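3-keto-5-aminohexanoate cleavage enzyme (Ralstonia eutropha, PDB 3C6C) probably cleaves 3-keto-5-aminohexanoate or a related beta-keto acid, using a divalent metal ion held in a TIM-barrel fold. Local coordinates at residues V24-A29 / E287-V292; C28-N33 / D52-A57; S42-P47 / V266-N271; A62-I67 / P141-L146; E86-V91 / I98-T103. All coordinates share one frame; numbering follows the deposited sequence. Where two conformers were deposited one is given.

Contact 1 of 5, residues V24-A29 / E287-V292; sequences VILTCA and ERARTV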
# COMPACT_ATOMS: atom_id res chain seq x y z
N VAL A 24 20.36 4.07 13.96
CA VAL A 24 18.99 4.40 14.33
C VAL A 24 18.97 5.26 15.59
O VAL A 24 19.57 4.90 16.60
CB VAL A 24 18.18 3.10 14.59
CG1 VAL A 24 16.74 3.41 15.07
CG2 VAL A 24 18.23 2.18 13.37
N ILE A 25 18.32 6.41 15.51
CA ILE A 25 18.18 7.29 16.68
C ILE A 25 17.11 6.69 17.58
O ILE A 25 16.00 6.40 17.13
CB ILE A 25 17.82 8.76 16.33
CG1 ILE A 25 18.89 9.34 15.40
CG2 ILE A 25 17.65 9.59 17.61
CD1 ILE A 25 18.58 10.73 14.80
N LEU A 26 17.48 6.50 18.83
CA LEU A 26 16.55 5.99 19.86
C LEU A 26 16.38 7.02 20.95
O LEU A 26 17.35 7.46 21.61
CB LEU A 26 17.05 4.67 20.45
CG LEU A 26 16.16 3.85 21.46
CD1 LEU A 26 16.73 2.42 21.62
CD2 LEU A 26 16.02 4.51 22.85
N THR A 27 15.12 7.40 21.09
CA THR A 27 14.64 8.30 22.14
C THR A 27 13.96 7.49 23.24
O THR A 27 13.15 6.60 22.98
CB THR A 27 13.67 9.36 21.61
OG1 THR A 27 14.32 10.12 20.62
CG2 THR A 27 13.16 10.31 22.75
N CYS A 28 14.35 7.79 24.46
CA CYS A 28 13.66 7.26 25.64
C CYS A 28 12.84 8.32 26.33
O CYS A 28 13.38 9.33 26.80
CB CYS A 28 14.62 6.63 26.63
SG CYS A 28 13.81 5.68 27.93
N ALA A 29 11.54 8.09 26.29
CA ALA A 29 10.51 8.94 26.90
C ALA A 29 10.32 8.44 28.32
O ALA A 29 9.64 7.46 28.55
CB ALA A 29 9.19 8.89 26.11
N GLU A 287 17.29 -1.33 26.44
CA GLU A 287 18.15 -2.49 26.19
C GLU A 287 17.48 -3.44 25.22
O GLU A 287 18.09 -3.95 24.26
CB GLU A 287 18.47 -3.22 27.49
CG GLU A 287 19.24 -4.50 27.30
CD GLU A 287 19.49 -5.22 28.63
OE1 GLU A 287 18.72 -4.96 29.61
OE2 GLU A 287 20.44 -6.03 28.69
N ARG A 288 16.18 -3.62 25.40
CA ARG A 288 15.40 -4.54 24.55
C ARG A 288 15.36 -4.05 23.11
O ARG A 288 15.58 -4.81 22.17
CB ARG A 288 13.98 -4.75 25.11
CG ARG A 288 13.02 -5.51 24.18
CD ARG A 288 11.88 -6.17 24.97
NE ARG A 288 12.49 -7.06 25.95
CZ ARG A 288 11.85 -7.82 26.82
NH1 ARG A 288 10.53 -7.81 26.90
NH2 ARG A 288 12.55 -8.59 27.64
N ALA A 289 15.11 -2.76 22.96
CA ALA A 289 15.00 -2.13 21.63
C ALA A 289 16.35 -2.19 20.90
O ALA A 289 16.46 -2.51 19.71
CB ALA A 289 14.48 -0.65 21.78
N ARG A 290 17.38 -1.93 21.68
CA ARG A 290 18.77 -1.93 21.16
C ARG A 290 19.16 -3.31 20.64
O ARG A 290 19.75 -3.45 19.54
CB ARG A 290 19.76 -1.42 22.21
CG ARG A 290 21.20 -1.53 21.77
CD ARG A 290 22.09 -0.91 22.80
NE ARG A 290 23.48 -1.27 22.57
CZ ARG A 290 24.47 -0.94 23.38
NH1 ARG A 290 24.23 -0.21 24.46
NH2 ARG A 290 25.71 -1.31 23.09
N THR A 291 18.80 -4.32 21.41
CA THR A 291 19.05 -5.72 21.04
C THR A 291 18.37 -6.09 19.71
O THR A 291 18.98 -6.67 18.82
CB THR A 291 18.65 -6.68 22.17
OG1 THR A 291 19.51 -6.46 23.30
CG2 THR A 291 18.76 -8.14 21.71
N VAL A 292 17.11 -5.69 19.59
CA VAL A 292 16.36 -5.92 18.36
C VAL A 292 17.04 -5.23 17.17
O VAL A 292 17.31 -5.85 16.13
CB VAL A 292 14.86 -5.52 18.49
CG1 VAL A 292 14.21 -5.53 17.07
CG2 VAL A 292 14.11 -6.48 19.48

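Contact 2 of 5, residues C28-N33 / D52-A57; sequences CAVTGN and DACVEA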
# COMPACT_ATOMS: atom_id res chain seq x y z
N CYS A 28 14.35 7.79 24.46
CA CYS A 28 13.66 7.26 25.64
C CYS A 28 12.84 8.32 26.33
O CYS A 28 13.38 9.33 26.80
CB CYS A 28 14.62 6.63 26.63
SG CYS A 28 13.81 5.68 27.93
N ALA A 29 11.54 8.09 26.29
CA ALA A 29 10.51 8.94 26.90
C ALA A 29 10.32 8.44 28.32
O ALA A 29 9.64 7.46 28.55
CB ALA A 29 9.19 8.89 26.11
N VAL A 30 10.98 9.11 29.26
CA VAL A 30 11.26 8.51 30.57
C VAL A 30 10.09 8.49 31.58
O VAL A 30 10.09 7.66 32.50
CB VAL A 30 12.52 9.10 31.25
CG1 VAL A 30 13.79 8.73 30.44
CG2 VAL A 30 12.38 10.60 31.45
N THR A 31 9.10 9.38 31.43
CA THR A 31 8.02 9.38 32.44
C THR A 31 6.64 9.82 31.94
O THR A 31 5.62 9.26 32.30
CB THR A 31 8.45 10.19 33.72
OG1 THR A 31 7.52 9.91 34.78
CG2 THR A 31 8.55 11.72 33.48
N GLY A 32 6.62 10.89 31.15
CA GLY A 32 5.39 11.42 30.63
C GLY A 32 4.53 12.05 31.70
O GLY A 32 4.98 12.34 32.80
N ASN A 33 3.26 12.25 31.35
CA ASN A 33 2.30 12.88 32.27
C ASN A 33 0.99 12.10 32.41
O ASN A 33 0.05 12.57 33.04
CB ASN A 33 2.04 14.34 31.90
CG ASN A 33 3.10 15.31 32.49
OD1 ASN A 33 3.56 16.22 31.79
ND2 ASN A 33 3.53 15.08 33.73
N ASP A 52 17.69 10.77 36.82
CA ASP A 52 18.32 9.45 37.01
C ASP A 52 17.89 8.52 35.87
O ASP A 52 18.69 7.74 35.33
CB ASP A 52 17.93 8.80 38.36
CG ASP A 52 18.69 9.39 39.56
OD1 ASP A 52 19.62 10.20 39.36
OD2 ASP A 52 18.31 9.04 40.71
N ALA A 53 16.63 8.64 35.47
CA ALA A 53 16.04 7.78 34.42
C ALA A 53 16.65 8.12 33.06
O ALA A 53 16.88 7.25 32.24
CB ALA A 53 14.49 7.92 34.39
N CYS A 54 16.93 9.41 32.84
CA CYS A 54 17.59 9.84 31.59
C CYS A 54 18.98 9.25 31.50
O CYS A 54 19.42 8.82 30.44
CB CYS A 54 17.69 11.39 31.49
SG CYS A 54 16.09 12.23 31.38
N VAL A 55 19.68 9.27 32.63
CA VAL A 55 21.05 8.76 32.69
C VAL A 55 21.08 7.25 32.48
O VAL A 55 21.92 6.72 31.76
CB VAL A 55 21.77 9.19 34.01
CG1 VAL A 55 23.13 8.47 34.17
CG2 VAL A 55 21.96 10.73 34.02
N GLU A 56 20.15 6.57 33.12
CA GLU A 56 19.95 5.12 32.98
C GLU A 56 19.69 4.73 31.51
O GLU A 56 20.28 3.79 30.96
CB GLU A 56 18.77 4.69 33.86
CG GLU A 56 18.33 3.23 33.78
CD GLU A 56 17.06 3.01 34.58
OE1 GLU A 56 17.12 3.01 35.83
OE2 GLU A 56 15.99 2.87 34.00
N ALA A 57 18.83 5.51 30.88
CA ALA A 57 18.53 5.30 29.46
C ALA A 57 19.79 5.51 28.60
O ALA A 57 20.10 4.71 27.73
CB ALA A 57 17.39 6.22 28.97

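Contact 3 of 5, residues S42-P47 / V266-N271; sequences SMPITP and VGLEDN. With NI (nickel (II) ion), chain B; EDO (1,2-ethanediol), chain F.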
# COMPACT_ATOMS: atom_id res chain seq x y z
N SER A 42 9.10 2.01 40.76
CA SER A 42 10.23 2.89 40.42
C SER A 42 9.86 3.96 39.40
O SER A 42 10.71 4.48 38.70
CB SER A 42 11.46 2.11 39.92
OG SER A 42 11.17 1.35 38.76
N MSE A 43 8.59 4.31 39.35
CA MSE A 43 8.13 5.34 38.42
C MSE A 43 8.90 6.65 38.70
O MSE A 43 8.94 7.07 39.85
CB MSE A 43 6.64 5.59 38.56
CG MSE A 43 6.06 6.35 37.40
SE MSE A 43 6.10 5.30 35.75
CE MSE A 43 5.76 6.66 34.57
N PRO A 44 9.51 7.30 37.66
CA PRO A 44 10.21 8.57 37.94
C PRO A 44 9.26 9.74 38.18
O PRO A 44 8.51 10.15 37.27
CB PRO A 44 11.04 8.81 36.66
CG PRO A 44 11.09 7.49 35.95
CD PRO A 44 9.80 6.80 36.29
N ILE A 45 9.29 10.26 39.40
CA ILE A 45 8.36 11.32 39.80
C ILE A 45 9.04 12.66 40.06
O ILE A 45 8.63 13.69 39.54
CB ILE A 45 7.56 10.93 41.05
CG1 ILE A 45 6.72 9.65 40.81
CG2 ILE A 45 6.64 12.11 41.52
CD1 ILE A 45 5.82 9.69 39.65
N THR A 46 10.04 12.62 40.93
CA THR A 46 10.82 13.84 41.30
C THR A 46 11.80 14.20 40.20
O THR A 46 12.15 13.33 39.38
CB THR A 46 11.63 13.65 42.59
OG1 THR A 46 12.66 12.67 42.38
CG2 THR A 46 10.72 13.25 43.77
N PRO A 47 12.27 15.46 40.15
CA PRO A 47 13.25 15.77 39.14
C PRO A 47 14.53 14.90 39.21
O PRO A 47 15.13 14.58 38.18
CB PRO A 47 13.55 17.26 39.41
CG PRO A 47 12.22 17.78 39.88
CD PRO A 47 11.71 16.69 40.77
N VAL A 266 11.12 4.42 22.84
CA VAL A 266 10.57 3.63 23.92
C VAL A 266 10.52 4.44 25.20
O VAL A 266 10.84 5.63 25.20
CB VAL A 266 11.35 2.28 24.11
CG1 VAL A 266 11.28 1.42 22.81
CG2 VAL A 266 12.81 2.47 24.57
N GLY A 267 10.12 3.78 26.29
CA GLY A 267 10.06 4.45 27.59
C GLY A 267 8.77 4.29 28.37
O GLY A 267 7.74 3.97 27.83
N LEU A 268 8.88 4.60 29.66
CA LEU A 268 7.76 4.47 30.60
C LEU A 268 6.62 5.46 30.33
O LEU A 268 5.51 5.28 30.82
CB LEU A 268 8.25 4.58 32.05
CG LEU A 268 9.20 3.48 32.53
CD1 LEU A 268 9.64 3.80 33.96
CD2 LEU A 268 8.52 2.13 32.43
N GLU A 269 6.92 6.52 29.56
CA GLU A 269 5.90 7.46 29.13
C GLU A 269 4.82 6.73 28.33
O GLU A 269 3.63 7.06 28.37
CB GLU A 269 6.49 8.61 28.29
CG GLU A 269 5.44 9.49 27.65
CD GLU A 269 6.00 10.84 27.21
OE1 GLU A 269 7.11 11.22 27.62
OE2 GLU A 269 5.31 11.51 26.43
N ASP A 270 5.25 5.69 27.61
CA ASP A 270 4.42 5.02 26.59
C ASP A 270 3.96 3.61 26.97
O ASP A 270 3.00 3.10 26.41
CB ASP A 270 5.17 4.91 25.26
CG ASP A 270 5.60 6.24 24.71
OD1 ASP A 270 4.89 7.26 24.95
OD2 ASP A 270 6.66 6.27 24.02
N ASN A 271 4.67 3.00 27.90
CA ASN A 271 4.46 1.62 28.29
C ASN A 271 5.14 1.32 29.60
O ASN A 271 6.33 1.57 29.74
CB ASN A 271 5.06 0.69 27.22
CG ASN A 271 5.13 -0.75 27.69
OD1 ASN A 271 4.16 -1.29 28.24
ND2 ASN A 271 6.26 -1.37 27.46
NI NI B . 5.67 13.54 25.68
C1 EDO F . 10.01 -2.69 38.25
O1 EDO F . 10.03 -3.92 39.01
C2 EDO F . 11.41 -2.12 38.13
O2 EDO F . 11.64 -1.18 39.18
O HOH W 1 3.49 13.38 25.80
O HOH W 2 5.26 15.37 24.74
O HOH W 3 5.27 12.85 23.42

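Contact 4 of 5, residues A62-I67 / P141-L146; sequences ASVAHI and PEIASL. With NI (nickel (II) ion), chain B.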
# COMPACT_ATOMS: atom_id res chain seq x y z
N ALA A 62 20.61 4.90 24.78
CA ALA A 62 19.67 5.89 24.21
C ALA A 62 20.42 7.11 23.67
O ALA A 62 21.39 7.59 24.25
CB ALA A 62 18.59 6.29 25.21
N SER A 63 19.91 7.60 22.55
CA SER A 63 20.48 8.76 21.84
C SER A 63 19.95 10.08 22.43
O SER A 63 20.67 11.08 22.49
CB SER A 63 20.12 8.74 20.35
OG SER A 63 20.14 7.43 19.79
N VAL A 64 18.68 10.03 22.79
CA VAL A 64 17.88 11.18 23.21
C VAL A 64 16.99 10.79 24.39
O VAL A 64 16.48 9.65 24.44
CB VAL A 64 16.98 11.71 22.02
CG1 VAL A 64 16.26 13.02 22.40
CG2 VAL A 64 17.79 11.91 20.70
N ALA A 65 16.78 11.73 25.30
CA ALA A 65 15.81 11.62 26.41
C ALA A 65 14.68 12.63 26.22
O ALA A 65 14.94 13.84 26.12
CB ALA A 65 16.48 11.83 27.78
N HIS A 66 13.47 12.11 26.16
CA HIS A 66 12.25 12.93 26.12
C HIS A 66 11.69 13.06 27.53
O HIS A 66 11.38 12.08 28.21
CB HIS A 66 11.23 12.37 25.14
CG HIS A 66 9.94 13.13 25.10
ND1 HIS A 66 9.80 14.37 24.51
CD2 HIS A 66 8.73 12.85 25.66
CE1 HIS A 66 8.55 14.78 24.64
NE2 HIS A 66 7.88 13.87 25.33
N ILE A 67 11.60 14.31 27.97
CA ILE A 67 11.37 14.68 29.36
C ILE A 67 10.09 15.48 29.59
O ILE A 67 9.78 16.46 28.89
CB ILE A 67 12.58 15.54 29.85
CG1 ILE A 67 13.86 14.71 29.89
CG2 ILE A 67 12.29 16.24 31.19
CD1 ILE A 67 15.12 15.60 29.81
N PRO A 141 17.05 23.21 25.70
CA PRO A 141 17.35 21.87 25.20
C PRO A 141 17.63 21.91 23.71
O PRO A 141 17.32 22.89 23.04
CB PRO A 141 16.03 21.13 25.44
CG PRO A 141 15.01 22.17 25.30
CD PRO A 141 15.60 23.40 25.92
N GLU A 142 18.21 20.84 23.18
CA GLU A 142 18.50 20.80 21.73
C GLU A 142 17.21 20.62 20.94
O GLU A 142 17.06 21.11 19.83
CB GLU A 142 19.52 19.72 21.36
CG GLU A 142 20.93 20.17 21.72
CD GLU A 142 21.92 19.05 21.75
OE1 GLU A 142 21.88 18.22 22.69
OE2 GLU A 142 22.79 19.04 20.85
N ILE A 143 16.29 19.93 21.57
CA ILE A 143 15.02 19.54 20.92
C ILE A 143 13.86 19.80 21.86
O ILE A 143 14.02 19.75 23.07
CB ILE A 143 15.04 18.04 20.52
CG1 ILE A 143 16.18 17.73 19.55
CG2 ILE A 143 13.70 17.59 19.95
CD1 ILE A 143 16.39 16.24 19.32
N ALA A 144 12.72 20.15 21.30
CA ALA A 144 11.45 20.17 22.06
C ALA A 144 10.30 19.67 21.20
O ALA A 144 10.30 19.85 19.99
CB ALA A 144 11.14 21.57 22.63
N SER A 145 9.35 19.01 21.86
CA SER A 145 8.20 18.38 21.17
C SER A 145 7.04 19.34 21.00
O SER A 145 6.59 20.02 21.94
CB SER A 145 7.74 17.14 21.94
OG SER A 145 8.81 16.21 22.07
N LEU A 146 6.54 19.36 19.78
CA LEU A 146 5.44 20.20 19.35
C LEU A 146 4.39 19.35 18.64
O LEU A 146 4.65 18.78 17.58
CB LEU A 146 5.96 21.26 18.39
CG LEU A 146 5.03 22.45 18.08
CD1 LEU A 146 4.64 23.19 19.33
CD2 LEU A 146 5.68 23.38 17.10
NI NI B . 5.67 13.54 25.68
O HOH W 1 3.49 13.38 25.80
O HOH W 2 5.26 15.37 24.74
O HOH W 3 5.27 12.85 23.42

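Contact 5 of 5, residues E86-V91 / I98-T103; sequences EVVDRV and IVLNLT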
# COMPACT_ATOMS: atom_id res chain seq x y z
N GLU A 86 15.62 21.91 37.00
CA GLU A 86 16.30 21.00 37.93
C GLU A 86 16.67 19.71 37.18
O GLU A 86 17.78 19.18 37.33
CB GLU A 86 15.46 20.66 39.17
CG GLU A 86 16.22 19.76 40.14
CD GLU A 86 15.46 19.36 41.37
OE1 GLU A 86 14.45 20.03 41.69
OE2 GLU A 86 15.87 18.36 41.99
N VAL A 87 15.75 19.22 36.36
CA VAL A 87 16.01 17.97 35.63
C VAL A 87 17.21 18.17 34.70
O VAL A 87 18.15 17.38 34.70
CB VAL A 87 14.81 17.43 34.81
CG1 VAL A 87 15.27 16.28 33.85
CG2 VAL A 87 13.67 16.94 35.76
N VAL A 88 17.20 19.25 33.95
CA VAL A 88 18.23 19.50 32.93
C VAL A 88 19.58 19.75 33.59
O VAL A 88 20.63 19.28 33.12
CB VAL A 88 17.83 20.67 31.99
CG1 VAL A 88 19.01 21.18 31.20
CG2 VAL A 88 16.69 20.21 31.05
N ASP A 89 19.53 20.46 34.72
CA ASP A 89 20.75 20.74 35.49
C ASP A 89 21.37 19.44 36.01
O ASP A 89 22.59 19.26 35.96
CB ASP A 89 20.50 21.72 36.64
CG ASP A 89 20.26 23.16 36.17
OD1 ASP A 89 20.49 23.45 34.96
OD2 ASP A 89 19.85 24.00 37.01
N ARG A 90 20.52 18.55 36.49
CA ARG A 90 20.96 17.23 36.97
C ARG A 90 21.56 16.36 35.87
O ARG A 90 22.60 15.76 36.06
CB ARG A 90 19.85 16.45 37.71
CG ARG A 90 19.45 17.07 39.05
CD ARG A 90 18.42 16.22 39.73
NE ARG A 90 17.99 16.81 40.98
CZ ARG A 90 18.60 16.57 42.14
NH1 ARG A 90 19.65 15.78 42.18
NH2 ARG A 90 18.16 17.12 43.25
N VAL A 91 20.90 16.30 34.73
CA VAL A 91 21.38 15.40 33.65
C VAL A 91 22.72 15.95 33.14
O VAL A 91 23.70 15.23 32.96
CB VAL A 91 20.37 15.26 32.48
CG1 VAL A 91 21.01 14.44 31.33
CG2 VAL A 91 19.06 14.63 32.98
N ILE A 98 23.58 12.95 26.77
CA ILE A 98 22.39 12.53 26.01
C ILE A 98 21.72 13.81 25.46
O ILE A 98 21.73 14.86 26.14
CB ILE A 98 21.43 11.65 26.88
CG1 ILE A 98 20.32 11.01 26.02
CG2 ILE A 98 20.87 12.46 28.08
CD1 ILE A 98 19.65 9.80 26.67
N VAL A 99 21.16 13.72 24.26
CA VAL A 99 20.43 14.85 23.65
C VAL A 99 19.14 14.99 24.47
O VAL A 99 18.49 13.99 24.77
CB VAL A 99 20.12 14.64 22.14
CG1 VAL A 99 19.31 15.82 21.56
CG2 VAL A 99 21.43 14.40 21.37
N LEU A 100 18.82 16.22 24.84
CA LEU A 100 17.58 16.52 25.58
C LEU A 100 16.47 17.02 24.68
O LEU A 100 16.65 17.91 23.86
CB LEU A 100 17.83 17.54 26.69
CG LEU A 100 18.92 17.22 27.71
CD1 LEU A 100 19.05 18.34 28.73
CD2 LEU A 100 18.64 15.87 28.33
N ASN A 101 15.31 16.40 24.87
CA ASN A 101 14.05 16.72 24.17
C ASN A 101 12.98 16.99 25.23
O ASN A 101 12.46 16.08 25.89
CB ASN A 101 13.68 15.57 23.20
CG ASN A 101 12.30 15.74 22.54
OD1 ASN A 101 11.53 16.63 22.88
ND2 ASN A 101 11.97 14.83 21.61
N LEU A 102 12.70 18.26 25.45
CA LEU A 102 11.69 18.64 26.43
C LEU A 102 10.32 18.73 25.80
O LEU A 102 10.14 19.25 24.70
CB LEU A 102 12.00 19.99 27.10
CG LEU A 102 13.30 20.11 27.89
CD1 LEU A 102 13.35 21.49 28.61
CD2 LEU A 102 13.58 18.90 28.80
N THR A 103 9.33 18.18 26.51
CA THR A 103 7.96 18.30 26.05
C THR A 103 7.57 19.78 25.99
O THR A 103 7.90 20.59 26.87
CB THR A 103 6.95 17.54 26.94
OG1 THR A 103 5.65 17.61 26.31
CG2 THR A 103 6.87 18.16 28.36

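Contact 1 of 5, residues V24-A29 / E287-V292
Leu26 reaches from the barrel strand 23-29 to the covering helix 282-295, where Ala289 receives it. The helix runs on through Glu287, whose carbonyl O accepts the backbone N of Thr291 one turn later. The Glu287 side chain leads away from the strand. Arg288 also turns elsewhere and packs on His295 of a second subunit, which places this helix close to a subunit interface. Ala289 follows, turning its methyl to the strand: its CB lies 3.8 Å from CD1 of Leu26. The leucine extends to it with CG anti to the backbone N (chi1 -174°), so that a branch methyl, not the stem, does the touching. Arg290 adds only its backbone, the amide N being 4.4 Å from the same CD1, while its guanidinium leads away to a salt bridge with Glu294 and a hydrogen bond to the carbonyl O of Ala60. Thr291 and Val292 turn to the subunit boundary, both packing on His295 of that second chain. Between these two segments the chemistry is one leucine methyl against one alanine methyl, without a hydrogen bond; it buries apolar surface, which Val286 extends round Leu26, but gives little directional hold.

Contact 2 of 5, residues C28-N33 / D52-A57
Cys28 and Val30, two residues apart on the strand side, both point at helix 47-60 and meet Ala57 and Ala53, which are one helical turn apart. At the first pair the alanine methyl sits against the base of the cysteine, Ala57 CB being 3.6 Å from Cys28 CB. It also touches the sulfur, with SG of Cys28 at 3.8 Å from that same CB, because the thiol lies anti to the backbone N (chi1 -169°) and so runs alongside the methyl. The second pair is broader. Val30 sets its CB 3.9 Å from CB of Ala53 and spreads its two branches over neighbouring parts of that face. CG1 lies against the main chain of the helix, 3.9 Å from the carbonyl O of Ala53, whereas CG2 reaches round to the thiol, 4.1 Å from SG of Cys54. Small residues on the helix thus let the backbones come close, the CA atoms of Val30 and Ala53 being 6.2 Å apart. No hydrogen bond crosses; every touching side chain is buried. The pairing closes the first half of the beta-alpha-beta unit formed by strand 23-29, helix 47-60 and strand 64-70: Cys54 continues onto Ala65 and Ile67 of the second strand, while Asn282 and Val286 of helix 282-295 cover Cys28 from the neighbouring helix.

Contact 3 of 5, residues S42-P47 / V266-N271
Pro44 and Leu268 make the tighter of two apolar touches here, with CD of the proline ring 3.8 Å from CD1 of the leucine and the two side chains crossing at about a right angle. Met43, a selenomethionine, supplies the other: its terminal CE stands 4.1 Å from CB of Leu268, the two chains sliding past each other in opposite directions. A bend at chi2 (67°) folds the selenium and its methyl back toward the leucine, and CE also comes within 4.0 Å of the carbonyl O of Leu268.

One shell further out, hydrogen bonds fix both loops. Thr31 OG1 bonds to the carbonyl O of Pro44, and the amide N of Leu268 is held by OD1 of Asn282. Gly267, with its positive phi of 131°, starts a tight turn in which its carbonyl O accepts the N of Asp270 at 3.0 Å; Asp270 in turn forms a salt bridge with Arg265. Just before Met43, Ser42 OG shares a 2.6 Å hydrogen bond with O2 of a 1,2-ethanediol molecule, probably from the crystallisation liquor.

The same turn carries Glu269, which faces away from the 42-47 loop and binds nickel through OE2 alone at 2.2 Å, beside three waters and the imidazoles of His66 and His68. Zinc is the cofactor assigned to this enzyme, so nickel probably occupies its place. The metal sits at the end of the barrel's strands, where TIM-barrel enzymes have their active sites, consistent with this being the active site.

Contact 4 of 5, residues A62-I67 / P141-L146
His66 and Ser145 meet on the inner wall of a TIM barrel, on strands 64-70 and 143-147 that are not neighbours: strand 99-103 runs between them, parallel to both. The contact is therefore made by side chains reaching over an intervening strand, not by main-chain pairing.

Apolar contact is slight. CG1 of Val64 and CD1 of Ile143 are 4.5 Å apart, with Asn101 of the middle strand touching both residues.

Polar groups come closer without bonding directly. In the conformer given for Ser145, OG approaches the imidazole obliquely, 3.0 Å from CE1 of His66. Its distance to ND1 of His66 is 3.2 Å, but the angle is poor for a hydrogen bond. What connects them is Asn101, whose OD1 is hydrogen-bonded to Ser145 OG and, weakly, to ND1 of His66. This second-shell amide may help to set the rotation of the imidazole.

Metal binding uses the other ring nitrogen. With CG anti to the backbone N (chi1 177°), the imidazole extends to the nickel ion shared with His68 and Glu269. The bond is made by NE2 of His66 at 2.3 Å, and one of the metal's waters lies at the ring's edge, in its plane.

Contact 5 of 5, residues E86-V91 / I98-T103
Glu86 OE2 is gripped by two nitrogens of Arg90 on the outer side of the helix that turns Val88 and Val91 toward Leu100. NE of Arg90 donates to the anti lone pair of this oxygen at 2.8 Å with an angle of 147°, and NH2 of Arg90 adds a second bond at 2.9 Å. The guanidinium meets the carboxylate side-on, the oxygen lying nearly in its plane, so one oxygen carries both bonds of this intrahelical salt bridge. The charges stay away from the strand, while the side chains that meet the strand are all apolar.

There Val88, in the one of two deposited conformers that is given, and Leu100 cross obliquely, CD1 of the leucine lying 3.8 Å from both CG1 and CG2 of the valine. Val88 CG2 also faces Leu102 at 4.1 Å from its CD2. One turn on, Val91 works with a single branch: its CG1, anti to the backbone N (chi1 173°), lies 3.8 Å from CG2 of Ile98 and 4.1 Å from CD2 of Leu100.

Helix and strand follow one another in the beta/alpha barrel, joined by a short turn, and their segments run nearly antiparallel at 172° with axes 10.8 Å apart. Leu100 and Leu102 face outward to the helix layer, whereas Asn101 between them turns to the interior. Leu102 extends the apolar patch to Leu136 and Cys139 of helix 134-139, and Val88 also packs on Cys139. Glu86, Val87 and Arg90 lie against the start of helix 47-60, on Pro47, Ala48 and Ala51.

Overall arrangement
All five contacts are buried, but they occupy different layers of one barrel. Contacts 1, 2 and 5 each lay a helix against a strand of the sheet and rely on apolar side chains alone; contacts 1 and 2 share strand 23-29, to which helices 282-295 and 47-60 are applied in turn. Contact 4, whose centre lies about 7 Å from the centre of the chain, is inside the barrel and mixes sparse apolar contact with polar groups. Contact 3 joins two loops beside the site. Contacts 3 and 4 converge on the same nickel and its three waters. Contact 5 meets contact 4 through Asn101 and contact 2 through Cys54, while its charged pair stays on the outer surface.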